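Local structure of endo-pectate lyase (3B4N) at residues 24-29 with 33-38; 223-228 with 239-244. The protein probably depolymerises polygalacturonate and methylated pectins by calcium-dependent, endo-acting eliminative cleavage. All blocks are in the same frame, centred on the assembly; numbering follows the deposited sequence.

Contact 1 (24-29 with 33-38) is the first hairpin of the N-terminal beta sandwich, and contact 2 (223-228 with 239-244) spans the inside of the right-handed parallel beta helix that follows it. Their centres lie 16 Å apart, yet the two meet where the domains join: Y34 CZ of the hairpin packs 3.5 Å from T244 CG2, and Y34 CE1 lies near T242. Neither contact reaches the bound calcium, which lies about 11 Å from the side chain of K29 and about 9 Å from that of V225. K29, at the domain interface, has its side chain about 8 Å from that of calcium ligand D191; V225, in the beta-helix core, about 4 Å from that of calcium ligand I192.

Contact 1: 24-29 with 33-38; sequences LMLSQK and NYLGWS. With EDO (1,2-ethanediol), chain G.
M25 and G36 face each other as a hydrogen-bonded pair of an antiparallel hairpin. M25 N gives its hydrogen to G36 O (2.8 Å), with the donor nearly in line with the carbonyl, and G36 N returns a bond to M25 O. S27 and Y34 repeat the pattern; S27 N lies in the carbonyl plane of Y34 O. L24, L26 and L35 lie on the other face from M25. L24 holds CG anti to its own nitrogen (chi1 -180°), which carries CD1 over to the partner strand, where L35 CB and W37 CB are each 3.9 Å from L24 CD1. Between the two rungs L26 CD1 meets L35 CD2 at 4.1 Å and also leans on N33 CB. On the M25 face the Y34 ring turns its edge to S27 O and to K29 CB, which is 3.8 Å from Y34 CE2. Near the turn of the hairpin Q28 and N33 run side by side with their amide planes 68° apart; a water donates to Q28 OE1 and accepts from N33 ND2, while N33 OD1 bonds Y86 OH.

L24 and L26 pack on strand 97-104, on V103 among others, closing a sandwich of three and four strands whose order is consistent with a fibronectin type III fold. The other face meets the beta helix: M25 touches N186 and I188, and glycine at 36 adds no bulk beside it. Y34 OH bonds N274. E190 forms a salt bridge with K29 NZ and a hydrogen bond with S27 OG. Because E190 adjoins the calcium ligand D191, its pairing with lysine probably offsets part of the negative charge gathered there.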
# COMPACT_ATOMS: atom_id res chain seq x y z
N LEU A 24 5.16 12.24 -9.34
CA LEU A 24 4.26 12.54 -8.24
C LEU A 24 2.79 12.35 -8.60
O LEU A 24 2.38 12.62 -9.73
CB LEU A 24 4.48 13.99 -7.81
CG LEU A 24 3.64 14.54 -6.64
CD1 LEU A 24 3.96 13.75 -5.39
CD2 LEU A 24 3.96 16.02 -6.41
N MET A 25 2.02 11.85 -7.64
CA MET A 25 0.58 11.68 -7.80
C MET A 25 -0.10 12.23 -6.56
O MET A 25 0.49 12.26 -5.47
CB MET A 25 0.22 10.20 -7.98
CG MET A 25 0.71 9.63 -9.29
SD MET A 25 0.38 7.87 -9.39
CE MET A 25 -1.30 7.89 -9.57
N LEU A 26 -1.34 12.64 -6.72
CA LEU A 26 -2.12 13.22 -5.64
C LEU A 26 -3.46 12.52 -5.43
O LEU A 26 -4.09 12.09 -6.38
CB LEU A 26 -2.40 14.69 -5.96
CG LEU A 26 -3.58 15.38 -5.26
CD1 LEU A 26 -3.24 15.60 -3.81
CD2 LEU A 26 -3.91 16.71 -5.95
N SER A 27 -3.88 12.41 -4.17
CA SER A 27 -5.19 11.86 -3.85
C SER A 27 -5.79 12.64 -2.69
O SER A 27 -5.17 12.77 -1.64
CB SER A 27 -5.12 10.38 -3.48
OG SER A 27 -6.44 9.87 -3.33
N GLN A 28 -6.99 13.17 -2.88
CA GLN A 28 -7.65 13.94 -1.82
C GLN A 28 -8.58 13.06 -0.99
O GLN A 28 -9.45 12.39 -1.53
CB GLN A 28 -8.44 15.08 -2.45
CG GLN A 28 -7.64 15.90 -3.46
CD GLN A 28 -8.45 17.02 -4.08
OE1 GLN A 28 -8.89 17.94 -3.39
NE2 GLN A 28 -8.66 16.95 -5.39
N LYS A 29 -8.39 13.08 0.33
CA LYS A 29 -9.22 12.29 1.24
C LYS A 29 -9.47 12.99 2.59
O LYS A 29 -8.52 13.25 3.33
CB LYS A 29 -8.56 10.93 1.52
CG LYS A 29 -8.46 9.98 0.33
CD LYS A 29 -9.80 9.32 0.01
CE LYS A 29 -10.33 9.75 -1.34
NZ LYS A 29 -9.31 9.52 -2.41
N ASN A 33 -4.69 16.26 1.62
CA ASN A 33 -4.17 15.95 0.29
C ASN A 33 -3.03 14.99 0.50
O ASN A 33 -2.05 15.30 1.18
CB ASN A 33 -3.66 17.21 -0.40
CG ASN A 33 -4.77 18.14 -0.81
OD1 ASN A 33 -4.60 19.37 -0.85
ND2 ASN A 33 -5.92 17.57 -1.15
N TYR A 34 -3.15 13.79 -0.07
CA TYR A 34 -2.10 12.80 0.05
C TYR A 34 -1.25 12.80 -1.20
O TYR A 34 -1.76 12.83 -2.33
CB TYR A 34 -2.69 11.40 0.24
CG TYR A 34 -3.28 11.16 1.61
CD1 TYR A 34 -2.48 10.73 2.66
CD2 TYR A 34 -4.62 11.40 1.85
CE1 TYR A 34 -3.02 10.54 3.94
CE2 TYR A 34 -5.17 11.22 3.11
CZ TYR A 34 -4.37 10.79 4.15
OH TYR A 34 -4.93 10.62 5.39
N LEU A 35 0.06 12.80 -1.00
CA LEU A 35 1.01 12.76 -2.10
C LEU A 35 1.72 11.42 -2.08
O LEU A 35 2.07 10.90 -1.02
CB LEU A 35 2.06 13.85 -1.97
CG LEU A 35 1.56 15.29 -1.95
CD1 LEU A 35 2.77 16.24 -1.83
CD2 LEU A 35 0.78 15.58 -3.22
N GLY A 36 1.93 10.87 -3.27
CA GLY A 36 2.66 9.63 -3.41
C GLY A 36 3.59 9.80 -4.59
O GLY A 36 3.17 10.27 -5.65
N TRP A 37 4.85 9.44 -4.43
CA TRP A 37 5.77 9.58 -5.54
C TRP A 37 6.71 8.39 -5.63
O TRP A 37 6.83 7.61 -4.69
CB TRP A 37 6.60 10.87 -5.42
CG TRP A 37 7.47 10.95 -4.18
CD1 TRP A 37 8.78 10.59 -4.06
CD2 TRP A 37 7.06 11.39 -2.88
NE1 TRP A 37 9.21 10.79 -2.77
CE2 TRP A 37 8.17 11.28 -2.02
CE3 TRP A 37 5.85 11.87 -2.36
CZ2 TRP A 37 8.12 11.63 -0.67
CZ3 TRP A 37 5.79 12.22 -1.01
CH2 TRP A 37 6.92 12.10 -0.18
N SER A 38 7.32 8.25 -6.79
CA SER A 38 8.32 7.22 -6.99
C SER A 38 9.53 7.97 -7.53
O SER A 38 9.40 9.00 -8.20
CB SER A 38 7.87 6.17 -8.01
OG SER A 38 7.73 6.72 -9.30
C1 EDO G . 10.62 7.79 -11.16
O1 EDO G . 10.30 6.57 -10.28
C2 EDO G . 10.07 7.70 -12.59
O2 EDO G . 8.52 7.61 -12.49
O HOH W 1 -8.35 18.54 -1.02
O HOH W 2 -7.58 11.06 5.50

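Contact 2: 223-228 with 239-244; sequences DKVLQH and GNFTLT
N240 O, the carbonyl oxygen just before the F241 that reaches V225 across the contact, is gripped by two threonine hydroxyls. T242 OG1 donates to N240 O at 2.9 Å, from 31° out of the carbonyl plane, and T72 OG1, from the N-terminal sandwich, also bonds it. The two bonds probably help hold the turn that leads into strand 241-244 of the right-handed parallel beta helix. G239 and N240 both have positive phi there (63° at N240), a conformation that glycine and asparagine accept more readily than most residues. The N240 side chain adds a further tie, through OD1, to T272 OG1 on the neighbouring coil.

From this turn the strand alternates. T242 and T244 face outward to the sandwich, a place that suits small polar side chains with a methyl to pack, whereas F241 and L243 face into the coil. Opposite them the chain bends at V225 and L226, a corner between two faces of the helix, and V225 sends both methyls inward. The V225 and L243 side chains slide past each other in opposite directions, with V225 CG2 4.0 Å from L243 CD2. A211, on the neighbouring strand 210-213, touches both F241 and L243. V225 also touches I192, A196 and H247; I192 is a calcium ligand, though the ion itself is about 9 Å from the V225 side chain. K224 NZ hydrogen-bonds D195 OD1, and D195 is a zinc ligand. The valine's forked shape serves two partners at once: with CG1 anti to the backbone nitrogen (chi1 175°), that methyl meets the rim of the F241 ring in its plane, 3.9 Å from F241 CZ and 4.0 Å from F241 CE2.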
# COMPACT_ATOMS: atom_id res chain seq x y z
N ASP A 223 -12.01 -5.53 4.00
CA ASP A 223 -11.36 -6.76 4.42
C ASP A 223 -9.86 -6.54 4.27
O ASP A 223 -9.35 -5.49 4.64
CB ASP A 223 -11.85 -7.93 3.55
CG ASP A 223 -11.55 -9.29 4.16
OD1 ASP A 223 -10.83 -9.38 5.17
OD2 ASP A 223 -12.05 -10.30 3.60
N LYS A 224 -9.14 -7.50 3.71
CA LYS A 224 -7.70 -7.34 3.60
C LYS A 224 -7.23 -6.45 2.46
O LYS A 224 -7.89 -6.31 1.43
CB LYS A 224 -7.01 -8.71 3.49
CG LYS A 224 -7.05 -9.37 2.12
CD LYS A 224 -8.47 -9.70 1.67
CE LYS A 224 -8.43 -10.55 0.41
NZ LYS A 224 -9.77 -10.67 -0.24
N VAL A 225 -6.07 -5.83 2.66
CA VAL A 225 -5.44 -4.99 1.66
C VAL A 225 -4.54 -5.90 0.82
O VAL A 225 -4.65 -5.95 -0.42
CB VAL A 225 -4.59 -3.88 2.31
CG1 VAL A 225 -3.84 -3.10 1.26
CG2 VAL A 225 -5.51 -2.94 3.10
N LEU A 226 -3.67 -6.64 1.50
CA LEU A 226 -2.74 -7.55 0.84
C LEU A 226 -3.09 -9.01 1.13
O LEU A 226 -3.14 -9.44 2.29
CB LEU A 226 -1.30 -7.25 1.30
CG LEU A 226 -0.87 -5.78 1.16
CD1 LEU A 226 0.50 -5.55 1.81
CD2 LEU A 226 -0.84 -5.38 -0.31
N GLN A 227 -3.36 -9.76 0.06
CA GLN A 227 -3.68 -11.18 0.17
C GLN A 227 -2.42 -11.96 -0.21
O GLN A 227 -1.74 -11.60 -1.17
CB GLN A 227 -4.83 -11.52 -0.78
CG GLN A 227 -5.24 -13.00 -0.81
CD GLN A 227 -5.78 -13.50 0.51
OE1 GLN A 227 -6.27 -12.73 1.34
NE2 GLN A 227 -5.71 -14.81 0.71
N HIS A 228 -2.12 -13.01 0.52
CA HIS A 228 -0.89 -13.77 0.28
C HIS A 228 -1.23 -15.26 0.20
O HIS A 228 -1.61 -15.87 1.21
CB HIS A 228 0.08 -13.44 1.42
CG HIS A 228 1.49 -13.89 1.20
ND1 HIS A 228 2.55 -13.26 1.81
CD2 HIS A 228 2.01 -14.95 0.53
CE1 HIS A 228 3.67 -13.92 1.53
NE2 HIS A 228 3.36 -14.95 0.76
N GLY A 239 8.45 2.27 2.35
CA GLY A 239 8.19 3.54 1.70
C GLY A 239 7.00 4.29 2.27
O GLY A 239 6.49 5.22 1.65
N ASN A 240 6.57 3.89 3.46
CA ASN A 240 5.44 4.51 4.13
C ASN A 240 4.12 4.38 3.39
O ASN A 240 3.37 5.35 3.25
CB ASN A 240 5.73 5.98 4.46
CG ASN A 240 4.87 6.50 5.59
OD1 ASN A 240 4.36 5.73 6.41
ND2 ASN A 240 4.71 7.81 5.66
N PHE A 241 3.86 3.16 2.92
CA PHE A 241 2.60 2.80 2.28
C PHE A 241 1.54 3.29 3.28
O PHE A 241 1.63 2.99 4.47
CB PHE A 241 2.56 1.28 2.14
CG PHE A 241 1.27 0.72 1.61
CD1 PHE A 241 0.66 1.25 0.47
CD2 PHE A 241 0.71 -0.41 2.20
CE1 PHE A 241 -0.49 0.66 -0.07
CE2 PHE A 241 -0.44 -1.01 1.66
CZ PHE A 241 -1.03 -0.47 0.53
N THR A 242 0.57 4.04 2.79
CA THR A 242 -0.44 4.62 3.67
C THR A 242 -1.85 4.15 3.40
O THR A 242 -2.30 4.13 2.26
CB THR A 242 -0.41 6.15 3.54
OG1 THR A 242 0.87 6.62 3.97
CG2 THR A 242 -1.51 6.81 4.38
N LEU A 243 -2.53 3.77 4.48
CA LEU A 243 -3.91 3.32 4.39
C LEU A 243 -4.79 4.45 4.89
O LEU A 243 -4.52 5.03 5.95
CB LEU A 243 -4.16 2.08 5.25
CG LEU A 243 -3.34 0.83 4.92
CD1 LEU A 243 -3.85 -0.32 5.76
CD2 LEU A 243 -3.44 0.50 3.44
N THR A 244 -5.83 4.77 4.14
CA THR A 244 -6.76 5.83 4.53
C THR A 244 -8.17 5.26 4.59
O THR A 244 -8.47 4.25 3.95
CB THR A 244 -6.73 7.01 3.53
OG1 THR A 244 -7.17 6.57 2.25
CG2 THR A 244 -5.32 7.55 3.40